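Local atomic coordinates of uncharacterized protein MJ0690 (Methanocaldococcus jannaschii, PDB entry 3K32), a protein that is of unknown function but is predicted to be a subunit of a tRNA methyltransferase and carries a signature loop like that of PP-loop ATP pyrophosphatases. Residues 147-150 with 151-155; 16-19 with 20-23; 24-28 with 29-33; 139-143 with 144-148. All blocks are in the same frame, centred on the assembly; numbering follows the deposited sequence.

Four local contacts, on two helices and the loops at their ends, show how one stretch of chain closes on itself and packs on another element. Interactions 2 and 3 lie at the start and end of helix 17-28, their centres about 12 Å apart; interactions 4 and 1 follow each other along helix 143-153, centres about 11 Å apart. Just past the end of helix 143-153, Phe154 CE2 of interaction 1 meets Leu21 CD2 of helix 17-28 at 3.4 Å. Asp18 OD1 of interaction 2 approaches Leu146 CG of interaction 4, at 3.4 Å, while Asp18 OD2 binds a glycerol that may mark a pocket. Interactions 1, 3 and 4 also touch the second subunit.

Interaction 1: residues 147-150 with 151-155; sequences RHLA and SEFFI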
loop_
_atom_site.group_PDB
_atom_site.type_symbol
_atom_site.label_atom_id
_atom_site.label_comp_id
_atom_site.label_asym_id
_atom_site.label_seq_id
_atom_site.Cartn_x
_atom_site.Cartn_y
_atom_site.Cartn_z
ATOM N N ARG B 147 -12.637 0.680 4.537
ATOM C CA ARG B 147 -14.080 0.676 4.727
ATOM C C ARG B 147 -14.628 1.977 4.142
ATOM O O ARG B 147 -15.618 1.975 3.415
ATOM C CB ARG B 147 -14.449 0.546 6.200
ATOM C CG ARG B 147 -15.874 0.104 6.429
ATOM C CD ARG B 147 -16.514 0.776 7.638
ATOM N NE ARG B 147 -15.920 0.378 8.912
ATOM C CZ ARG B 147 -15.275 1.206 9.730
ATOM N NH1 ARG B 147 -15.125 2.488 9.410
ATOM N NH2 ARG B 147 -14.778 0.754 10.874
ATOM N N HIS B 148 -13.947 3.084 4.424
ATOM C CA HIS B 148 -14.381 4.385 3.924
ATOM C C HIS B 148 -14.307 4.503 2.413
ATOM O O HIS B 148 -15.207 5.063 1.791
ATOM C CB HIS B 148 -13.580 5.523 4.561
ATOM C CG HIS B 148 -13.650 6.808 3.791
ATOM N ND1 HIS B 148 -12.688 7.175 2.875
ATOM C CD2 HIS B 148 -14.566 7.803 3.797
ATOM C CE1 HIS B 148 -13.002 8.351 2.357
ATOM N NE2 HIS B 148 -14.137 8.756 2.898
ATOM N N LEU B 149 -13.223 3.997 1.830
ATOM C CA LEU B 149 -13.028 4.070 0.386
ATOM C C LEU B 149 -14.059 3.241 -0.379
ATOM O O LEU B 149 -14.597 3.683 -1.398
ATOM C CB LEU B 149 -11.605 3.643 0.012
ATOM C CG LEU B 149 -10.469 4.643 0.286
ATOM C CD1 LEU B 149 -9.117 3.957 0.238
ATOM C CD2 LEU B 149 -10.495 5.817 -0.678
ATOM N N ALA B 150 -14.321 2.033 0.114
ATOM C CA ALA B 150 -15.331 1.158 -0.475
ATOM C C ALA B 150 -16.695 1.856 -0.556
ATOM O O ALA B 150 -17.365 1.835 -1.593
ATOM C CB ALA B 150 -15.441 -0.144 0.330
ATOM N N SER B 151 -17.105 2.485 0.538
ATOM C CA SER B 151 -18.406 3.114 0.551
ATOM C C SER B 151 -18.426 4.394 -0.301
ATOM O O SER B 151 -19.487 4.860 -0.709
ATOM C CB SER B 151 -18.871 3.369 1.986
ATOM O OG SER B 151 -18.110 4.396 2.592
ATOM N N GLU B 152 -17.257 4.953 -0.591
ATOM C CA GLU B 152 -17.216 6.119 -1.466
ATOM C C GLU B 152 -17.283 5.759 -2.947
ATOM O O GLU B 152 -17.858 6.497 -3.741
ATOM C CB GLU B 152 -15.993 6.979 -1.183
ATOM C CG GLU B 152 -16.328 8.228 -0.417
ATOM C CD GLU B 152 -15.733 9.455 -1.061
ATOM O OE1 GLU B 152 -16.321 9.961 -2.039
ATOM O OE2 GLU B 152 -14.669 9.908 -0.596
ATOM N N PHE B 153 -16.708 4.622 -3.318
ATOM C CA PHE B 153 -16.709 4.207 -4.719
ATOM C C PHE B 153 -17.900 3.328 -5.089
ATOM O O PHE B 153 -18.418 3.409 -6.200
ATOM C CB PHE B 153 -15.411 3.475 -5.071
ATOM C CG PHE B 153 -14.267 4.387 -5.395
ATOM C CD1 PHE B 153 -14.023 4.769 -6.692
ATOM C CD2 PHE B 153 -13.438 4.860 -4.399
ATOM C CE1 PHE B 153 -12.968 5.602 -6.988
ATOM C CE2 PHE B 153 -12.386 5.697 -4.687
ATOM C CZ PHE B 153 -12.148 6.067 -5.981
ATOM N N PHE B 154 -18.341 2.492 -4.158
ATOM C CA PHE B 154 -19.272 1.435 -4.526
ATOM C C PHE B 154 -20.630 1.492 -3.858
ATOM O O PHE B 154 -20.774 1.941 -2.721
ATOM C CB PHE B 154 -18.645 0.065 -4.282
ATOM C CG PHE B 154 -17.294 -0.112 -4.929
ATOM C CD1 PHE B 154 -17.161 -0.089 -6.307
ATOM C CD2 PHE B 154 -16.160 -0.331 -4.153
ATOM C CE1 PHE B 154 -15.912 -0.254 -6.900
ATOM C CE2 PHE B 154 -14.906 -0.511 -4.738
ATOM C CZ PHE B 154 -14.777 -0.467 -6.114
ATOM N N ILE B 155 -21.634 1.041 -4.598
ATOM C CA ILE B 155 -22.901 0.690 -3.996
ATOM C C ILE B 155 -22.747 -0.721 -3.445
ATOM O O ILE B 155 -22.244 -1.623 -4.139
ATOM C CB ILE B 155 -24.031 0.739 -5.014
ATOM C CG1 ILE B 155 -24.054 2.116 -5.671
ATOM C CG2 ILE B 155 -25.371 0.496 -4.327
ATOM C CD1 ILE B 155 -24.404 3.207 -4.702
#
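Ser151 folds its hydroxyl back onto the turn before it, with OG bonding to His148 O at 3.1 Å. The torsion explains the reach: at chi1 70° OG sits between the backbone N and the carbonyl carbon, and it comes to the oxygen from above the carbonyl plane. On another side of the helix, His148 and Glu152 run alongside each other in the same direction, one turn apart, with imidazole and carboxylate planes turned 63° against each other. This is a loose pairing of neighbours and not a flat stack.

The last turn is held by the backbone. Phe153 N gives its hydrogen to Leu149 O at 3.0 Å, and Phe154 N closes on Ala150 O at 2.8 Å. Both phenylalanine rings then lean on the carbonyls that receive these bonds. Phe153 presents its edge to Leu149 O, which lies in the ring plane 3.4 Å from CD2, while CE2 touches Leu149 CD2 at 4.4 Å. Phe154, with CG anti to its carbonyl carbon (chi1 -53°), brings CD2 to 3.6 Å from Ala150 O, and Phe153 CB lies over the centre of one of its faces.

Leu149 and Phe153 pack on Tyr31 and Leu29 of the second subunit, whereas Phe154 lies against Ser20 and Leu21 of helix 17-28. Phe154 is also the first residue to leave helical backbone angles. The arrangement is that of a helix C-terminus running without a linker into a strand, here one that pairs with strand 193-199 in a two-stranded antiparallel sheet.

Interaction 2: residues 16-19 with 20-23; sequences GKDS and SLSA
Ser20 and Ser22 each turn a hydroxyl back to a carbonyl of the preceding turn, but they do so from different sides of the helix. Ser20 OG points toward the N-terminal end and reaches Gly16 O at 2.8 Å from well above the carbonyl plane, while Ser20 N bonds to the same oxygen at 2.9 Å. The carbonyl at the N-cap residue is thus gripped twice by one partner. Ser22 repeats the scheme a residue nearer: with chi1 70° its OG lies between the backbone N and the carbonyl carbon, and it meets Ser19 O at 2.6 Å. That oxygen also takes the routine helical bond from Ala23 N at 3.2 Å.

Ser19 is oriented otherwise. Its OG extends opposite to the backbone N (chi1 -171°) and bonds to Ser14 N, tying the helix to the loop that leads into it. Leu21 lies back along the axis, with CG 3.4 Å from Lys17 O and CD1 4.3 Å from Asp18 OD1. An alanine at Ser20 would take away OG, and Gly16 O would probably be left with its backbone donor here, the N-terminal turn being held less firmly to the N-cap residue.

Lys17 leans on Ala150 and Leu156, and Asp18 OD2 and Ser19 N both bind a glycerol that probably came from the crystallisation liquor. The run GKDS following a serine and a glycine matches the SGGxDS signature; together with the loop leading from strand 8-12 into helix 17-28 it is consistent with a PP-loop, in whose relatives the equivalent turn binds ATP phosphates; a similar role here is only probable.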
loop_
_atom_site.group_PDB
_atom_site.type_symbol
_atom_site.label_atom_id
_atom_site.label_comp_id
_atom_site.label_asym_id
_atom_site.label_seq_id
_atom_site.Cartn_x
_atom_site.Cartn_y
_atom_site.Cartn_z
ATOM N N GLY B 16 -14.572 -9.228 -4.176
ATOM C CA GLY B 16 -14.905 -8.451 -2.979
ATOM C C GLY B 16 -14.606 -6.955 -3.145
ATOM O O GLY B 16 -13.894 -6.544 -4.071
ATOM N N LYS B 17 -15.142 -6.129 -2.258
ATOM C CA LYS B 17 -14.984 -4.678 -2.396
ATOM C C LYS B 17 -13.523 -4.228 -2.310
ATOM O O LYS B 17 -13.105 -3.310 -3.006
ATOM C CB LYS B 17 -15.858 -3.917 -1.398
ATOM C CG LYS B 17 -15.602 -4.234 0.062
ATOM C CD LYS B 17 -16.715 -3.676 0.939
ATOM C CE LYS B 17 -16.354 -3.727 2.436
ATOM N NZ LYS B 17 -15.118 -2.924 2.768
ATOM N N ASP B 18 -12.739 -4.899 -1.485
ATOM C CA ASP B 18 -11.320 -4.592 -1.425
ATOM C C ASP B 18 -10.606 -4.897 -2.737
ATOM O O ASP B 18 -10.023 -4.017 -3.367
ATOM C CB ASP B 18 -10.668 -5.338 -0.259
ATOM C CG ASP B 18 -11.120 -4.799 1.086
ATOM O OD1 ASP B 18 -11.186 -3.553 1.242
ATOM O OD2 ASP B 18 -11.431 -5.619 1.974
ATOM N N SER B 19 -10.641 -6.159 -3.132
ATOM C CA SER B 19 -10.106 -6.579 -4.413
ATOM C C SER B 19 -10.498 -5.591 -5.513
ATOM O O SER B 19 -9.701 -5.256 -6.375
ATOM C CB SER B 19 -10.625 -7.983 -4.749
ATOM O OG SER B 19 -9.966 -8.521 -5.882
ATOM N N SER B 20 -11.741 -5.135 -5.476
ATOM C CA SER B 20 -12.244 -4.183 -6.451
ATOM C C SER B 20 -11.533 -2.836 -6.317
ATOM O O SER B 20 -11.193 -2.220 -7.304
ATOM C CB SER B 20 -13.750 -4.003 -6.278
ATOM O OG SER B 20 -14.424 -5.231 -6.452
ATOM N N LEU B 21 -11.303 -2.396 -5.085
ATOM C CA LEU B 21 -10.516 -1.199 -4.837
ATOM C C LEU B 21 -9.124 -1.326 -5.440
ATOM O O LEU B 21 -8.591 -0.345 -5.982
ATOM C CB LEU B 21 -10.408 -0.890 -3.338
ATOM C CG LEU B 21 -11.646 -0.311 -2.654
ATOM C CD1 LEU B 21 -11.340 0.035 -1.202
ATOM C CD2 LEU B 21 -12.167 0.902 -3.413
ATOM N N SER B 22 -8.522 -2.516 -5.359
ATOM C CA SER B 22 -7.188 -2.653 -5.944
ATOM C C SER B 22 -7.252 -2.411 -7.453
ATOM O O SER B 22 -6.444 -1.666 -7.998
ATOM C CB SER B 22 -6.501 -3.986 -5.596
ATOM O OG SER B 22 -7.106 -5.087 -6.244
ATOM N N ALA B 23 -8.225 -3.039 -8.110
ATOM C CA ALA B 23 -8.452 -2.837 -9.541
ATOM C C ALA B 23 -8.523 -1.346 -9.833
ATOM O O ALA B 23 -7.717 -0.809 -10.588
ATOM C CB ALA B 23 -9.751 -3.510 -9.978
#

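Interaction 3: residues 24-28 with 29-33; sequences VILKK and LGYNP
Leu26 O is gripped by two backbone donors as the helix ends: Tyr31 N at 3.2 Å, with a fairly straight N-H angle of 159°, and Leu29 N through a weak bond. With Gly30 N bonded to Lys27 O at 3.1 Å, this is a Schellman motif, closing helix 17-28 before strand 32-39 of the beta-alpha-beta unit. Gly30 makes the reversal with phi 98°, where a side chain would be pressed against the carbonyl oxygen of Leu29.

Side chains pack on the carbonyls of this last turn. Tyr31 turns its ring edge to Leu26 O, which lies in the ring plane 3.4 Å from CD2; with CG anti to the carbonyl carbon (chi1 -68°) the ring stands beside Leu26, whose CD1 is 4.3 Å from Tyr31 CD2. Leu29 runs alongside Ile25, pointing the same way, and their contact is Ile25 CG2 to Leu29 CD1 at 4.1 Å. Ile25 and Leu29, like Tyr31, also face the second subunit, Leu29 touching Leu149 of that chain. Beyond the turn, Pro33 comes back against the flank of the last turn and sets its CG 4.0 Å from Lys27 CB.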
loop_
_atom_site.group_PDB
_atom_site.type_symbol
_atom_site.label_atom_id
_atom_site.label_comp_id
_atom_site.label_asym_id
_atom_site.label_seq_id
_atom_site.Cartn_x
_atom_site.Cartn_y
_atom_site.Cartn_z
ATOM N N VAL B 24 -9.500 -0.702 -9.198
ATOM C CA VAL B 24 -9.784 0.710 -9.364
ATOM C C VAL B 24 -8.558 1.586 -9.164
ATOM O O VAL B 24 -8.312 2.514 -9.902
ATOM C CB VAL B 24 -10.875 1.149 -8.368
ATOM C CG1 VAL B 24 -11.055 2.662 -8.414
ATOM C CG2 VAL B 24 -12.175 0.434 -8.677
ATOM N N ILE B 25 -7.775 1.286 -8.154
ATOM C CA ILE B 25 -6.581 2.066 -7.942
ATOM C C ILE B 25 -5.601 1.893 -9.095
ATOM O O ILE B 25 -5.101 2.880 -9.639
ATOM C CB ILE B 25 -5.948 1.730 -6.601
ATOM C CG1 ILE B 25 -6.901 2.182 -5.494
ATOM C CG2 ILE B 25 -4.573 2.387 -6.473
ATOM C CD1 ILE B 25 -6.488 1.722 -4.111
ATOM N N LEU B 26 -5.337 0.644 -9.483
ATOM C CA LEU B 26 -4.423 0.395 -10.593
ATOM C C LEU B 26 -4.871 1.222 -11.802
ATOM O O LEU B 26 -4.050 1.887 -12.459
ATOM C CB LEU B 26 -4.385 -1.093 -10.935
ATOM C CG LEU B 26 -3.270 -1.991 -10.340
ATOM C CD1 LEU B 26 -2.307 -1.273 -9.371
ATOM C CD2 LEU B 26 -3.841 -3.258 -9.707
ATOM N N LYS B 27 -6.184 1.201 -12.071
ATOM C CA LYS B 27 -6.728 1.942 -13.194
ATOM C C LYS B 27 -6.530 3.452 -13.038
ATOM O O LYS B 27 -6.241 4.140 -14.008
ATOM C CB LYS B 27 -8.197 1.616 -13.434
ATOM C CG LYS B 27 -8.789 2.450 -14.543
ATOM C CD LYS B 27 -10.092 1.873 -15.075
ATOM C CE LYS B 27 -10.674 2.741 -16.197
ATOM N NZ LYS B 27 -9.646 3.098 -17.232
ATOM N N LYS B 28 -6.670 3.952 -11.811
ATOM C CA LYS B 28 -6.408 5.354 -11.515
ATOM C C LYS B 28 -4.982 5.722 -11.884
ATOM O O LYS B 28 -4.728 6.816 -12.367
ATOM C CB LYS B 28 -6.628 5.647 -10.028
ATOM C CG LYS B 28 -8.055 5.419 -9.531
ATOM C CD LYS B 28 -9.027 6.264 -10.288
ATOM C CE LYS B 28 -10.325 6.447 -9.511
ATOM N NZ LYS B 28 -11.234 7.438 -10.190
ATOM N N LEU B 29 -4.050 4.804 -11.651
ATOM C CA LEU B 29 -2.637 5.084 -11.901
ATOM C C LEU B 29 -2.212 4.941 -13.364
ATOM O O LEU B 29 -1.037 5.115 -13.701
ATOM C CB LEU B 29 -1.756 4.214 -11.005
ATOM C CG LEU B 29 -2.043 4.399 -9.513
ATOM C CD1 LEU B 29 -1.282 3.378 -8.684
ATOM C CD2 LEU B 29 -1.725 5.817 -9.047
ATOM N N GLY B 30 -3.157 4.618 -14.236
ATOM C CA GLY B 30 -2.844 4.520 -15.649
ATOM C C GLY B 30 -2.586 3.124 -16.186
ATOM O O GLY B 30 -2.209 2.978 -17.335
ATOM N N TYR B 31 -2.803 2.097 -15.373
ATOM C CA TYR B 31 -2.594 0.728 -15.837
ATOM C C TYR B 31 -3.823 0.162 -16.501
ATOM O O TYR B 31 -4.947 0.491 -16.128
ATOM C CB TYR B 31 -2.271 -0.202 -14.685
ATOM C CG TYR B 31 -0.938 0.026 -14.027
ATOM C CD1 TYR B 31 0.205 -0.518 -14.550
ATOM C CD2 TYR B 31 -0.839 0.745 -12.846
ATOM C CE1 TYR B 31 1.410 -0.331 -13.943
ATOM C CE2 TYR B 31 0.368 0.939 -12.238
ATOM C CZ TYR B 31 1.493 0.394 -12.785
ATOM O OH TYR B 31 2.721 0.573 -12.183
ATOM N N ASN B 32 -3.613 -0.727 -17.461
ATOM C CA ASN B 32 -4.717 -1.525 -17.954
ATOM C C ASN B 32 -4.831 -2.828 -17.157
ATOM O O ASN B 32 -4.042 -3.756 -17.356
ATOM C CB ASN B 32 -4.543 -1.814 -19.429
ATOM C CG ASN B 32 -5.812 -2.299 -20.058
ATOM O OD1 ASN B 32 -6.888 -2.158 -19.477
ATOM N ND2 ASN B 32 -5.704 -2.876 -21.249
ATOM N N PRO B 33 -5.795 -2.890 -16.226
ATOM C CA PRO B 33 -5.936 -4.042 -15.335
ATOM C C PRO B 33 -6.631 -5.218 -16.011
ATOM O O PRO B 33 -7.725 -5.076 -16.551
ATOM C CB PRO B 33 -6.832 -3.511 -14.203
ATOM C CG PRO B 33 -6.934 -2.043 -14.419
ATOM C CD PRO B 33 -6.778 -1.853 -15.901
#

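Interaction 4: residues 139-143 with 144-148; sequences MGFGY and KTLRH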
loop_
_atom_site.group_PDB
_atom_site.type_symbol
_atom_site.label_atom_id
_atom_site.label_comp_id
_atom_site.label_asym_id
_atom_site.label_seq_id
_atom_site.Cartn_x
_atom_site.Cartn_y
_atom_site.Cartn_z
HETATM N N MSE B 139 -1.664 -2.419 0.413
HETATM C CA MSE B 139 -0.750 -2.694 1.525
HETATM C C MSE B 139 -0.633 -1.505 2.476
HETATM O O MSE B 139 -0.478 -1.687 3.676
HETATM C CB MSE B 139 0.644 -3.142 1.035
HETATM C CG MSE B 139 1.488 -3.759 2.134
HETATM SE SE MSE B 139 0.660 -5.310 3.033
HETATM C CE MSE B 139 0.300 -6.365 1.478
ATOM N N GLY B 140 -0.700 -0.290 1.937
ATOM C CA GLY B 140 -0.588 0.892 2.775
ATOM C C GLY B 140 -1.872 1.393 3.424
ATOM O O GLY B 140 -1.854 2.414 4.094
ATOM N N PHE B 141 -2.977 0.673 3.232
ATOM C CA PHE B 141 -4.299 1.110 3.697
ATOM C C PHE B 141 -4.883 0.185 4.747
ATOM O O PHE B 141 -4.926 -1.022 4.575
ATOM C CB PHE B 141 -5.266 1.217 2.521
ATOM C CG PHE B 141 -4.799 2.152 1.461
ATOM C CD1 PHE B 141 -3.802 1.774 0.577
ATOM C CD2 PHE B 141 -5.328 3.422 1.359
ATOM C CE1 PHE B 141 -3.353 2.654 -0.404
ATOM C CE2 PHE B 141 -4.877 4.307 0.391
ATOM C CZ PHE B 141 -3.890 3.922 -0.490
ATOM N N GLY B 142 -5.333 0.756 5.849
ATOM C CA GLY B 142 -5.868 -0.052 6.921
ATOM C C GLY B 142 -7.366 -0.253 6.855
ATOM O O GLY B 142 -8.088 0.465 6.144
ATOM N N TYR B 143 -7.822 -1.242 7.620
ATOM C CA TYR B 143 -9.236 -1.558 7.755
ATOM C C TYR B 143 -10.159 -0.347 7.612
ATOM O O TYR B 143 -10.969 -0.285 6.684
ATOM C CB TYR B 143 -9.497 -2.236 9.092
ATOM C CG TYR B 143 -10.884 -2.808 9.196
ATOM C CD1 TYR B 143 -11.924 -2.080 9.784
ATOM C CD2 TYR B 143 -11.161 -4.073 8.695
ATOM C CE1 TYR B 143 -13.198 -2.604 9.866
ATOM C CE2 TYR B 143 -12.417 -4.605 8.781
ATOM C CZ TYR B 143 -13.436 -3.871 9.358
ATOM O OH TYR B 143 -14.690 -4.430 9.423
ATOM N N LYS B 144 -10.050 0.607 8.530
ATOM C CA LYS B 144 -10.967 1.742 8.522
ATOM C C LYS B 144 -10.868 2.557 7.231
ATOM O O LYS B 144 -11.876 2.934 6.662
ATOM C CB LYS B 144 -10.779 2.630 9.756
ATOM C CG LYS B 144 -11.300 2.009 11.039
ATOM C CD LYS B 144 -10.157 1.517 11.915
ATOM C CE LYS B 144 -9.508 2.662 12.687
ATOM N NZ LYS B 144 -10.401 3.164 13.767
ATOM N N THR B 145 -9.659 2.809 6.757
ATOM C CA THR B 145 -9.499 3.561 5.518
ATOM C C THR B 145 -10.171 2.874 4.313
ATOM O O THR B 145 -10.823 3.530 3.490
ATOM C CB THR B 145 -8.017 3.838 5.221
ATOM O OG1 THR B 145 -7.413 4.429 6.375
ATOM C CG2 THR B 145 -7.891 4.781 4.051
ATOM N N LEU B 146 -9.998 1.558 4.221
ATOM C CA LEU B 146 -10.623 0.744 3.183
ATOM C C LEU B 146 -12.136 0.738 3.304
ATOM O O LEU B 146 -12.848 0.761 2.292
ATOM C CB LEU B 146 -10.117 -0.701 3.247
ATOM C CG LEU B 146 -8.946 -1.200 2.387
ATOM C CD1 LEU B 146 -8.035 -0.090 1.893
ATOM C CD2 LEU B 146 -8.142 -2.271 3.131
ATOM N N ARG B 147 -12.637 0.680 4.537
ATOM C CA ARG B 147 -14.080 0.676 4.727
ATOM C C ARG B 147 -14.628 1.977 4.142
ATOM O O ARG B 147 -15.618 1.975 3.415
ATOM C CB ARG B 147 -14.449 0.546 6.200
ATOM C CG ARG B 147 -15.874 0.104 6.429
ATOM C CD ARG B 147 -16.514 0.776 7.638
ATOM N NE ARG B 147 -15.920 0.378 8.912
ATOM C CZ ARG B 147 -15.275 1.206 9.730
ATOM N NH1 ARG B 147 -15.125 2.488 9.410
ATOM N NH2 ARG B 147 -14.778 0.754 10.874
ATOM N N HIS B 148 -13.947 3.084 4.424
ATOM C CA HIS B 148 -14.381 4.385 3.924
ATOM C C HIS B 148 -14.307 4.503 2.413
ATOM O O HIS B 148 -15.207 5.063 1.791
ATOM C CB HIS B 148 -13.580 5.523 4.561
ATOM C CG HIS B 148 -13.650 6.808 3.791
ATOM N ND1 HIS B 148 -12.688 7.175 2.875
ATOM C CD2 HIS B 148 -14.566 7.803 3.797
ATOM C CE1 HIS B 148 -13.002 8.351 2.357
ATOM N NE2 HIS B 148 -14.137 8.756 2.898
HETATM O O HOH W 1 -4.758 3.528 6.348
#
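Gly142 O and Tyr143 O take the first backbone bonds of helix 143-153, from Leu146 N and Arg147 N respectively, each at 2.9 Å. A water adds a second polar link: it accepts from Gly142 N at 2.9 Å and lies 2.8 Å from Thr145 OG1. The same hydroxyl bonds to Gln133 of the second subunit, and Tyr143 N bonds to Asp112, which fastens the start of the helix to another loop.

Apolar contacts come from Phe141, Thr145 and Leu146. Phe141 presents its ring edge to Thr145, whose CG2 lies in the ring plane 4.0 Å from CD2. Leu146 also meets Phe141; its CD1 placement against that residue is doubtful in the model, and CD2 lies 3.7 Å from Phe141 O. These contacts sit where a loop from strand 133-135, the last strand of the five-stranded parallel sheet, enters the helix, as in a Rossmann-like HUP-type fold. Phe141 packs on Ile135 of the second subunit, while Leu146 touches Asp18 and Arg110. With an alanine in place of Leu146, CG and both methyls are lost and a gap would probably open between the Phe141 backbone and the Asp18 side chain.

The remaining contact pairs a ring with a charged group. With CG extended opposite to its backbone N (chi1 -170°), Tyr143 extends out to the side of the helix, and CE1 comes 3.8 Å from Arg147 NH2, which lies at the ring edge. The ring and guanidinium planes stand 82° apart, and Lys144 CA lies 4.2 Å above one face of the guanidinium, offset toward its rim.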